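Local coordinates for L-threonine dehydrogenase (Flavobacterium frigidimaris, PDB 2YY7), which probably oxidises L-threonine at its 3-hydroxyl group with NAD as the bound cofactor, at residues L6-C11 against E50-L55; E17-L22 against E29-S34. All blocks are in the same frame, centred on the assembly; numbering follows the deposited sequence.

In the fold
Both contacts belong to the NAD-binding Rossmann part of the chain, and their centres lie 11 Å apart on the same side of the chain's centre. The order along the sequence is strand 5-8, helix 13-26, strand 31-35 and strand 49-51, with interaction 2 falling wholly between the two segments of interaction 1. In the parallel part of the mixed main sheet strand 31-35 sits between 5-8 and 49-51, and probable hydrogen bonds from Gly9 N to Ser34 O (2.7 Å) and from Glu50 N to Ala33 O (2.8 Å) tie the contacts together. Interaction 2 packs the first helix on this sheet, whereas interaction 1 frames the adenine end of the cofactor site.

Interaction 1: L6-C11 against E50-L55; sequences LIIGAC and EVVNAL. With NAD (nicotinamide-adenine-dinucleotide), chain E.
Ile8 and Ala54 meet methyl to methyl, Ile8 CG2 lying 3.7 Å from Ala54 CB. With CG2 anti to the backbone N (chi1 -57° for CG1), this branch of Ile8 is the one that reaches segment 50-55, and it also comes within 4.4 Å of Val52 CG1. No hydrogen bond joins the two segments; they are linked by these buried apolar groups and by NAD, which touches both. Ala54 N donates a nearly straight bond to adenine N1A (2.8 Å), and Asn53 OD1 accepts from N6A of the cofactor at 3.1 Å, almost in line at 172°. The same OD1 takes a second bond from Leu55 N (2.9 Å), tilted 29° from the carbonyl plane. This Asx turn fixes the amide oxygen of Asn53 for the adenine amino group; with an alanine here, N6A and Leu55 N are both likely to lose this acceptor, and the turn its side-chain bond. At the ribose end Gly9 CA lies 3.6 Å from O4B of NAD, where a side chain would collide with the sugar oxygen. Farther out, Val52 packs on Ser34 and Leu63, and Asp35 holds Cys11 N while also bonding NAD. Strand 5-8 running into the glycine-rich loop, with Gly9 at its start, and adenine read by the loop after strand 49-51 are characteristic of the Rossmann-fold dinucleotide site.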
ATOM      1  N   LEU A   6     -16.644  -1.167  21.416  1.00 11.99           N
ATOM      2  CA  LEU A   6     -15.498  -0.408  21.890  1.00 12.30           C
ATOM      3  C   LEU A   6     -15.102   0.553  20.776  1.00 12.98           C
ATOM      4  O   LEU A   6     -14.732   0.129  19.677  1.00 12.86           O
ATOM      5  CB  LEU A   6     -14.315  -1.322  22.219  1.00 12.80           C
ATOM      6  CG  LEU A   6     -13.018  -0.577  22.561  1.00 13.82           C
ATOM      7  CD1 LEU A   6     -13.225   0.296  23.805  1.00 11.32           C
ATOM      8  CD2 LEU A   6     -11.892  -1.581  22.785  1.00 13.61           C
ATOM      9  N   ILE A   7     -15.214   1.848  21.048  1.00 12.47           N
ATOM     10  CA  ILE A   7     -14.840   2.857  20.069  1.00 12.53           C
ATOM     11  C   ILE A   7     -13.484   3.427  20.476  1.00 11.54           C
ATOM     12  O   ILE A   7     -13.348   4.032  21.538  1.00 12.54           O
ATOM     13  CB  ILE A   7     -15.873   3.999  20.015  1.00 12.10           C
ATOM     14  CG1 ILE A   7     -17.227   3.453  19.555  1.00 15.33           C
ATOM     15  CG2 ILE A   7     -15.393   5.088  19.063  1.00 13.72           C
ATOM     16  CD1 ILE A   7     -18.356   4.447  19.668  1.00 19.64           C
ATOM     17  N   ILE A   8     -12.481   3.209  19.633  1.00 11.28           N
ATOM     18  CA  ILE A   8     -11.135   3.696  19.896  1.00 10.93           C
ATOM     19  C   ILE A   8     -10.992   5.024  19.154  1.00 11.89           C
ATOM     20  O   ILE A   8     -11.186   5.084  17.937  1.00 10.77           O
ATOM     21  CB  ILE A   8     -10.089   2.675  19.399  1.00 10.84           C
ATOM     22  CG1 ILE A   8     -10.344   1.321  20.068  1.00 10.10           C
ATOM     23  CG2 ILE A   8      -8.673   3.156  19.719  1.00  8.13           C
ATOM     24  CD1 ILE A   8      -9.385   0.223  19.621  1.00 10.80           C
ATOM     25  N   GLY A   9     -10.668   6.080  19.900  1.00 12.28           N
ATOM     26  CA  GLY A   9     -10.546   7.408  19.325  1.00 10.66           C
ATOM     27  C   GLY A   9     -11.925   8.045  19.350  1.00 10.87           C
ATOM     28  O   GLY A   9     -12.309   8.756  18.425  1.00 11.40           O
ATOM     29  N   ALA A  10     -12.662   7.794  20.431  1.00 11.20           N
ATOM     30  CA  ALA A  10     -14.029   8.284  20.590  1.00 10.74           C
ATOM     31  C   ALA A  10     -14.199   9.788  20.752  1.00 12.28           C
ATOM     32  O   ALA A  10     -15.305  10.308  20.578  1.00 12.24           O
ATOM     33  CB  ALA A  10     -14.700   7.561  21.768  1.00 10.66           C
ATOM     34  N   CYS A  11     -13.119  10.488  21.084  1.00 13.09           N
ATOM     35  CA  CYS A  11     -13.183  11.932  21.273  1.00 13.14           C
ATOM     36  C   CYS A  11     -12.964  12.729  19.987  1.00 12.76           C
ATOM     37  O   CYS A  11     -13.001  13.963  19.995  1.00 12.51           O
ATOM     38  CB  CYS A  11     -12.163  12.354  22.338  1.00 13.24           C
ATOM     39  SG  CYS A  11     -12.521  11.651  23.980  1.00 18.72           S
ATOM     40  N   GLU A  50     -12.753   4.913  28.773  1.00 13.48           N
ATOM     41  CA  GLU A  50     -11.481   4.295  29.127  1.00 13.85           C
ATOM     42  C   GLU A  50     -10.328   4.959  28.384  1.00 14.15           C
ATOM     43  O   GLU A  50     -10.387   5.143  27.164  1.00 13.13           O
ATOM     44  CB  GLU A  50     -11.490   2.808  28.758  1.00 14.65           C
ATOM     45  CG  GLU A  50     -12.496   1.969  29.522  1.00 14.73           C
ATOM     46  CD  GLU A  50     -11.967   1.508  30.865  1.00 19.19           C
ATOM     47  OE1 GLU A  50     -11.004   2.122  31.372  1.00 18.10           O
ATOM     48  OE2 GLU A  50     -12.522   0.533  31.414  1.00 20.87           O
ATOM     49  N   VAL A  51      -9.280   5.317  29.115  1.00 13.07           N
ATOM     50  CA  VAL A  51      -8.110   5.905  28.480  1.00 13.65           C
ATOM     51  C   VAL A  51      -7.382   4.734  27.833  1.00 13.57           C
ATOM     52  O   VAL A  51      -7.274   3.664  28.428  1.00 13.98           O
ATOM     53  CB  VAL A  51      -7.159   6.558  29.509  1.00 14.16           C
ATOM     54  CG1 VAL A  51      -5.872   6.999  28.820  1.00 16.02           C
ATOM     55  CG2 VAL A  51      -7.842   7.748  30.171  1.00 15.07           C
ATOM     56  N   VAL A  52      -6.897   4.921  26.611  1.00 13.18           N
ATOM     57  CA  VAL A  52      -6.178   3.848  25.940  1.00 12.68           C
ATOM     58  C   VAL A  52      -5.257   4.399  24.870  1.00 13.06           C
ATOM     59  O   VAL A  52      -5.520   5.452  24.295  1.00 13.43           O
ATOM     60  CB  VAL A  52      -7.147   2.831  25.271  1.00 12.92           C
ATOM     61  CG1 VAL A  52      -7.795   3.447  24.033  1.00  9.78           C
ATOM     62  CG2 VAL A  52      -6.390   1.564  24.893  1.00 11.82           C
ATOM     63  N   ASN A  53      -4.158   3.697  24.633  1.00 13.23           N
ATOM     64  CA  ASN A  53      -3.234   4.092  23.582  1.00 13.34           C
ATOM     65  C   ASN A  53      -3.346   2.967  22.563  1.00 12.02           C
ATOM     66  O   ASN A  53      -2.874   1.858  22.808  1.00 12.26           O
ATOM     67  CB  ASN A  53      -1.795   4.179  24.091  1.00 13.35           C
ATOM     68  CG  ASN A  53      -0.849   4.711  23.031  1.00 16.60           C
ATOM     69  OD1 ASN A  53      -1.066   4.500  21.840  1.00 16.75           O
ATOM     70  ND2 ASN A  53       0.204   5.400  23.456  1.00 19.11           N
ATOM     71  N   ALA A  54      -3.986   3.252  21.434  1.00 11.40           N
ATOM     72  CA  ALA A  54      -4.193   2.261  20.377  1.00 12.03           C
ATOM     73  C   ALA A  54      -2.897   1.668  19.829  1.00 12.49           C
ATOM     74  O   ALA A  54      -2.917   0.661  19.118  1.00 11.58           O
ATOM     75  CB  ALA A  54      -5.003   2.883  19.238  1.00  9.75           C
ATOM     76  N   LEU A  55      -1.774   2.296  20.162  1.00 13.14           N
ATOM     77  CA  LEU A  55      -0.465   1.838  19.706  1.00 14.57           C
ATOM     78  C   LEU A  55       0.002   0.641  20.539  1.00 13.37           C
ATOM     79  O   LEU A  55       0.929  -0.075  20.154  1.00 14.37           O
ATOM     80  CB  LEU A  55       0.542   2.985  19.844  1.00 14.73           C
ATOM     81  CG  LEU A  55       1.453   3.399  18.687  1.00 18.32           C
ATOM     82  CD1 LEU A  55       0.682   3.462  17.395  1.00 20.38           C
ATOM     83  CD2 LEU A  55       2.065   4.756  19.013  1.00 17.12           C
TER
HETATM   84  PA  NAD E3001      -9.877  13.078  14.819  1.00  9.94           P
HETATM   85  O1A NAD E3001     -10.882  14.163  14.998  1.00 10.01           O
HETATM   86  O2A NAD E3001      -8.477  13.531  14.612  1.00 10.53           O
HETATM   87  O5B NAD E3001     -10.007  11.994  15.965  1.00  8.58           O
HETATM   88  C5B NAD E3001      -8.975  11.091  16.239  1.00  3.91           C
HETATM   89  C4B NAD E3001      -9.064  10.657  17.682  1.00  5.99           C
HETATM   90  O4B NAD E3001      -8.121   9.602  17.874  1.00  7.54           O
HETATM   91  C3B NAD E3001      -8.717  11.808  18.656  1.00  7.81           C
HETATM   92  O3B NAD E3001      -9.740  11.985  19.651  1.00  8.85           O
HETATM   93  C2B NAD E3001      -7.354  11.386  19.217  1.00  7.51           C
HETATM   94  O2B NAD E3001      -7.151  11.832  20.546  1.00  8.79           O
HETATM   95  C1B NAD E3001      -7.434   9.856  19.098  1.00  8.55           C
HETATM   96  N9A NAD E3001      -6.114   9.211  19.151  1.00  8.89           N
HETATM   97  C8A NAD E3001      -4.955   9.644  18.507  1.00 10.09           C
HETATM   98  N7A NAD E3001      -3.964   8.800  18.827  1.00  8.19           N
HETATM   99  C5A NAD E3001      -4.485   7.848  19.633  1.00  9.44           C
HETATM  100  C6A NAD E3001      -3.897   6.769  20.274  1.00  8.67           C
HETATM  101  N6A NAD E3001      -2.598   6.572  20.198  1.00  7.69           N
HETATM  102  N1A NAD E3001      -4.668   5.967  21.075  1.00  8.28           N
HETATM  103  C2A NAD E3001      -6.020   6.218  21.248  1.00  9.67           C
HETATM  104  N3A NAD E3001      -6.619   7.306  20.642  1.00  8.46           N
HETATM  105  C4A NAD E3001      -5.832   8.104  19.850  1.00  7.80           C
HETATM  106  O3  NAD E3001     -10.232  12.246  13.493  1.00  9.50           O
HETATM  107  PN  NAD E3001     -11.682  11.912  12.845  1.00  9.35           P
HETATM  108  O1N NAD E3001     -12.692  11.517  13.882  1.00  7.46           O
HETATM  109  O2N NAD E3001     -11.931  12.983  11.842  1.00 14.18           O
HETATM  110  O5D NAD E3001     -11.324  10.582  11.984  1.00  8.59           O
HETATM  111  C5D NAD E3001     -11.517   9.273  12.539  1.00  7.19           C
HETATM  112  C4D NAD E3001     -11.179   8.219  11.449  1.00  6.92           C
HETATM  113  O4D NAD E3001     -11.910   8.496  10.267  1.00  6.26           O
HETATM  114  C3D NAD E3001      -9.711   8.234  11.016  1.00  9.06           C
HETATM  115  O3D NAD E3001      -9.323   6.903  10.684  1.00 10.26           O
HETATM  116  C2D NAD E3001      -9.726   9.033   9.735  1.00  9.11           C
HETATM  117  O2D NAD E3001      -8.569   8.721   8.995  1.00 10.15           O
HETATM  118  C1D NAD E3001     -11.055   8.611   9.108  1.00  6.43           C
HETATM  119  N1N NAD E3001     -11.510   9.634   8.139  1.00  6.65           N
HETATM  120  C2N NAD E3001     -11.931  10.868   8.590  1.00  5.39           C
HETATM  121  C3N NAD E3001     -12.356  11.823   7.672  1.00  7.35           C
HETATM  122  C7N NAD E3001     -12.931  13.132   8.138  1.00  7.03           C
HETATM  123  O7N NAD E3001     -13.248  14.030   7.132  1.00  9.20           O
HETATM  124  N7N NAD E3001     -13.081  13.433   9.441  1.00 11.22           N
HETATM  125  C4N NAD E3001     -12.332  11.540   6.293  1.00  5.97           C
HETATM  126  C5N NAD E3001     -11.928  10.276   5.853  1.00  4.61           C
HETATM  127  C6N NAD E3001     -11.499   9.337   6.771  1.00  2.20           C

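Interaction 2: E17-L22 against E29-S34; sequences ELTQKL and ENVIAS
Val31 contributes the largest buried surface here and spreads its two methyls over helix segment 17-22. CG1, anti to the backbone N (chi1 -175°), comes to 4.2 Å from Thr19 CG2, while CG2 settles against the last turn of the segment, 3.9 Å from Leu22 CB and 3.8 Å from the carbonyl carbon of Leu22. Thr19 is next in buried surface. Its methyl touches two strand residues, since Thr19 CG2 is also 4.2 Å from Ala33 CB; its hydroxyl OG1 is bonded to the carbonyl of Gly15 one helical turn earlier. Leu22 meets the strand through its CB and backbone, and its side chain also packs on Ile5, Tyr73 and Ile224. Helix segment 17-22 and strand segment 31-34 run nearly antiparallel, at 165° with axes 9.0 Å apart at closest approach, as expected where the helix of a beta-alpha-beta unit returns the chain to begin the next parallel strand. Thr19 and Val31 also touch Ile7 of the neighbouring strand 5-8, so the helix covers both strands it connects. The contact between the segments is thus apolar, made by methyl groups, Leu22 CB and the Leu22 backbone, while Arg23 just beyond adds a hydrogen bond to Val31 O.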
ATOM      1  N   GLU A  17     -19.839  11.829  17.569  1.00 14.77           N
ATOM      2  CA  GLU A  17     -21.186  11.554  17.077  1.00 14.69           C
ATOM      3  C   GLU A  17     -21.487  10.062  17.001  1.00 13.53           C
ATOM      4  O   GLU A  17     -22.595   9.629  17.321  1.00 13.19           O
ATOM      5  CB  GLU A  17     -21.373  12.182  15.696  1.00 15.40           C
ATOM      6  CG  GLU A  17     -21.308  13.698  15.692  1.00 17.73           C
ATOM      7  CD  GLU A  17     -22.402  14.328  16.535  1.00 26.00           C
ATOM      8  OE1 GLU A  17     -23.589  14.010  16.302  1.00 27.89           O
ATOM      9  OE2 GLU A  17     -22.076  15.143  17.425  1.00 25.16           O
ATOM     10  N   LEU A  18     -20.494   9.284  16.576  1.00 12.94           N
ATOM     11  CA  LEU A  18     -20.637   7.839  16.448  1.00 12.19           C
ATOM     12  C   LEU A  18     -20.980   7.195  17.787  1.00 12.69           C
ATOM     13  O   LEU A  18     -21.844   6.324  17.862  1.00 12.81           O
ATOM     14  CB  LEU A  18     -19.340   7.225  15.908  1.00 12.46           C
ATOM     15  CG  LEU A  18     -19.319   5.700  15.784  1.00  9.18           C
ATOM     16  CD1 LEU A  18     -20.334   5.243  14.742  1.00 10.48           C
ATOM     17  CD2 LEU A  18     -17.925   5.253  15.399  1.00 11.09           C
ATOM     18  N   THR A  19     -20.294   7.627  18.840  1.00 13.35           N
ATOM     19  CA  THR A  19     -20.527   7.101  20.180  1.00 13.41           C
ATOM     20  C   THR A  19     -21.946   7.429  20.651  1.00 14.66           C
ATOM     21  O   THR A  19     -22.638   6.575  21.208  1.00 13.59           O
ATOM     22  CB  THR A  19     -19.514   7.692  21.190  1.00 13.98           C
ATOM     23  OG1 THR A  19     -18.181   7.355  20.784  1.00 10.76           O
ATOM     24  CG2 THR A  19     -19.761   7.134  22.593  1.00 13.17           C
ATOM     25  N   GLN A  20     -22.378   8.665  20.420  1.00 15.92           N
ATOM     26  CA  GLN A  20     -23.712   9.095  20.833  1.00 18.66           C
ATOM     27  C   GLN A  20     -24.802   8.298  20.128  1.00 17.14           C
ATOM     28  O   GLN A  20     -25.726   7.799  20.767  1.00 16.58           O
ATOM     29  CB  GLN A  20     -23.904  10.589  20.549  1.00 18.66           C
ATOM     30  CG  GLN A  20     -25.215  11.160  21.086  1.00 23.94           C
ATOM     31  CD  GLN A  20     -25.379  12.644  20.782  1.00 25.23           C
ATOM     32  OE1 GLN A  20     -25.398  13.055  19.620  1.00 33.66           O
ATOM     33  NE2 GLN A  20     -25.496  13.454  21.830  1.00 31.80           N
ATOM     34  N   LYS A  21     -24.687   8.176  18.810  1.00 16.27           N
ATOM     35  CA  LYS A  21     -25.672   7.445  18.022  1.00 15.62           C
ATOM     36  C   LYS A  21     -25.724   5.965  18.399  1.00 14.69           C
ATOM     37  O   LYS A  21     -26.802   5.387  18.537  1.00 13.59           O
ATOM     38  CB  LYS A  21     -25.363   7.595  16.533  1.00 16.12           C
ATOM     39  CG  LYS A  21     -26.379   6.941  15.607  1.00 21.21           C
ATOM     40  CD  LYS A  21     -27.771   7.524  15.766  1.00 29.25           C
ATOM     41  CE  LYS A  21     -28.740   6.871  14.791  1.00 34.68           C
ATOM     42  NZ  LYS A  21     -30.127   7.387  14.940  1.00 38.31           N
ATOM     43  N   LEU A  22     -24.560   5.350  18.567  1.00 13.87           N
ATOM     44  CA  LEU A  22     -24.508   3.941  18.938  1.00 14.29           C
ATOM     45  C   LEU A  22     -25.164   3.716  20.302  1.00 14.68           C
ATOM     46  O   LEU A  22     -25.869   2.728  20.506  1.00 14.65           O
ATOM     47  CB  LEU A  22     -23.052   3.470  18.963  1.00 13.76           C
ATOM     48  CG  LEU A  22     -22.558   2.514  17.870  1.00 15.19           C
ATOM     49  CD1 LEU A  22     -23.401   2.617  16.619  1.00 14.02           C
ATOM     50  CD2 LEU A  22     -21.094   2.825  17.574  1.00 13.48           C
ATOM     51  N   GLU A  29     -24.413   1.887  28.273  1.00 17.46           N
ATOM     52  CA  GLU A  29     -23.342   1.039  28.780  1.00 17.38           C
ATOM     53  C   GLU A  29     -22.883  -0.083  27.852  1.00 17.10           C
ATOM     54  O   GLU A  29     -21.965  -0.827  28.197  1.00 17.44           O
ATOM     55  CB  GLU A  29     -23.735   0.451  30.138  1.00 17.69           C
ATOM     56  CG  GLU A  29     -23.891   1.490  31.247  1.00 20.07           C
ATOM     57  CD  GLU A  29     -25.091   2.390  31.038  1.00 23.68           C
ATOM     58  OE1 GLU A  29     -26.102   1.910  30.483  1.00 25.63           O
ATOM     59  OE2 GLU A  29     -25.029   3.571  31.442  1.00 25.62           O
ATOM     60  N   ASN A  30     -23.511  -0.218  26.686  1.00 16.96           N
ATOM     61  CA  ASN A  30     -23.101  -1.247  25.734  1.00 17.07           C
ATOM     62  C   ASN A  30     -22.023  -0.685  24.810  1.00 15.79           C
ATOM     63  O   ASN A  30     -21.401  -1.421  24.044  1.00 15.68           O
ATOM     64  CB  ASN A  30     -24.283  -1.722  24.890  1.00 16.73           C
ATOM     65  CG  ASN A  30     -25.161  -2.705  25.624  1.00 20.84           C
ATOM     66  OD1 ASN A  30     -25.974  -2.327  26.463  1.00 28.37           O
ATOM     67  ND2 ASN A  30     -24.993  -3.982  25.319  1.00 23.13           N
ATOM     68  N   VAL A  31     -21.816   0.626  24.890  1.00 15.20           N
ATOM     69  CA  VAL A  31     -20.823   1.303  24.065  1.00 14.06           C
ATOM     70  C   VAL A  31     -19.748   1.922  24.954  1.00 14.14           C
ATOM     71  O   VAL A  31     -20.018   2.837  25.732  1.00 14.73           O
ATOM     72  CB  VAL A  31     -21.472   2.415  23.216  1.00 14.72           C
ATOM     73  CG1 VAL A  31     -20.446   3.012  22.271  1.00 14.31           C
ATOM     74  CG2 VAL A  31     -22.666   1.859  22.444  1.00 13.31           C
ATOM     75  N   ILE A  32     -18.527   1.409  24.838  1.00 12.83           N
ATOM     76  CA  ILE A  32     -17.408   1.902  25.629  1.00 12.22           C
ATOM     77  C   ILE A  32     -16.585   2.869  24.784  1.00 12.27           C
ATOM     78  O   ILE A  32     -16.127   2.515  23.700  1.00 10.36           O
ATOM     79  CB  ILE A  32     -16.478   0.743  26.073  1.00 13.21           C
ATOM     80  CG1 ILE A  32     -17.297  -0.401  26.685  1.00 14.19           C
ATOM     81  CG2 ILE A  32     -15.438   1.262  27.060  1.00 11.84           C
ATOM     82  CD1 ILE A  32     -18.078  -0.031  27.926  1.00 15.72           C
ATOM     83  N   ALA A  33     -16.408   4.092  25.277  1.00 11.72           N
ATOM     84  CA  ALA A  33     -15.626   5.096  24.566  1.00 12.41           C
ATOM     85  C   ALA A  33     -14.199   5.072  25.101  1.00 12.55           C
ATOM     86  O   ALA A  33     -13.991   5.001  26.310  1.00 13.78           O
ATOM     87  CB  ALA A  33     -16.237   6.485  24.766  1.00 11.45           C
ATOM     88  N   SER A  34     -13.220   5.117  24.202  1.00 12.61           N
ATOM     89  CA  SER A  34     -11.819   5.103  24.608  1.00 11.78           C
ATOM     90  C   SER A  34     -11.030   6.058  23.727  1.00 11.93           C
ATOM     91  O   SER A  34     -11.347   6.248  22.555  1.00 11.74           O
ATOM     92  CB  SER A  34     -11.227   3.689  24.510  1.00 11.28           C
ATOM     93  OG  SER A  34     -11.189   3.226  23.171  1.00 12.94           O
TER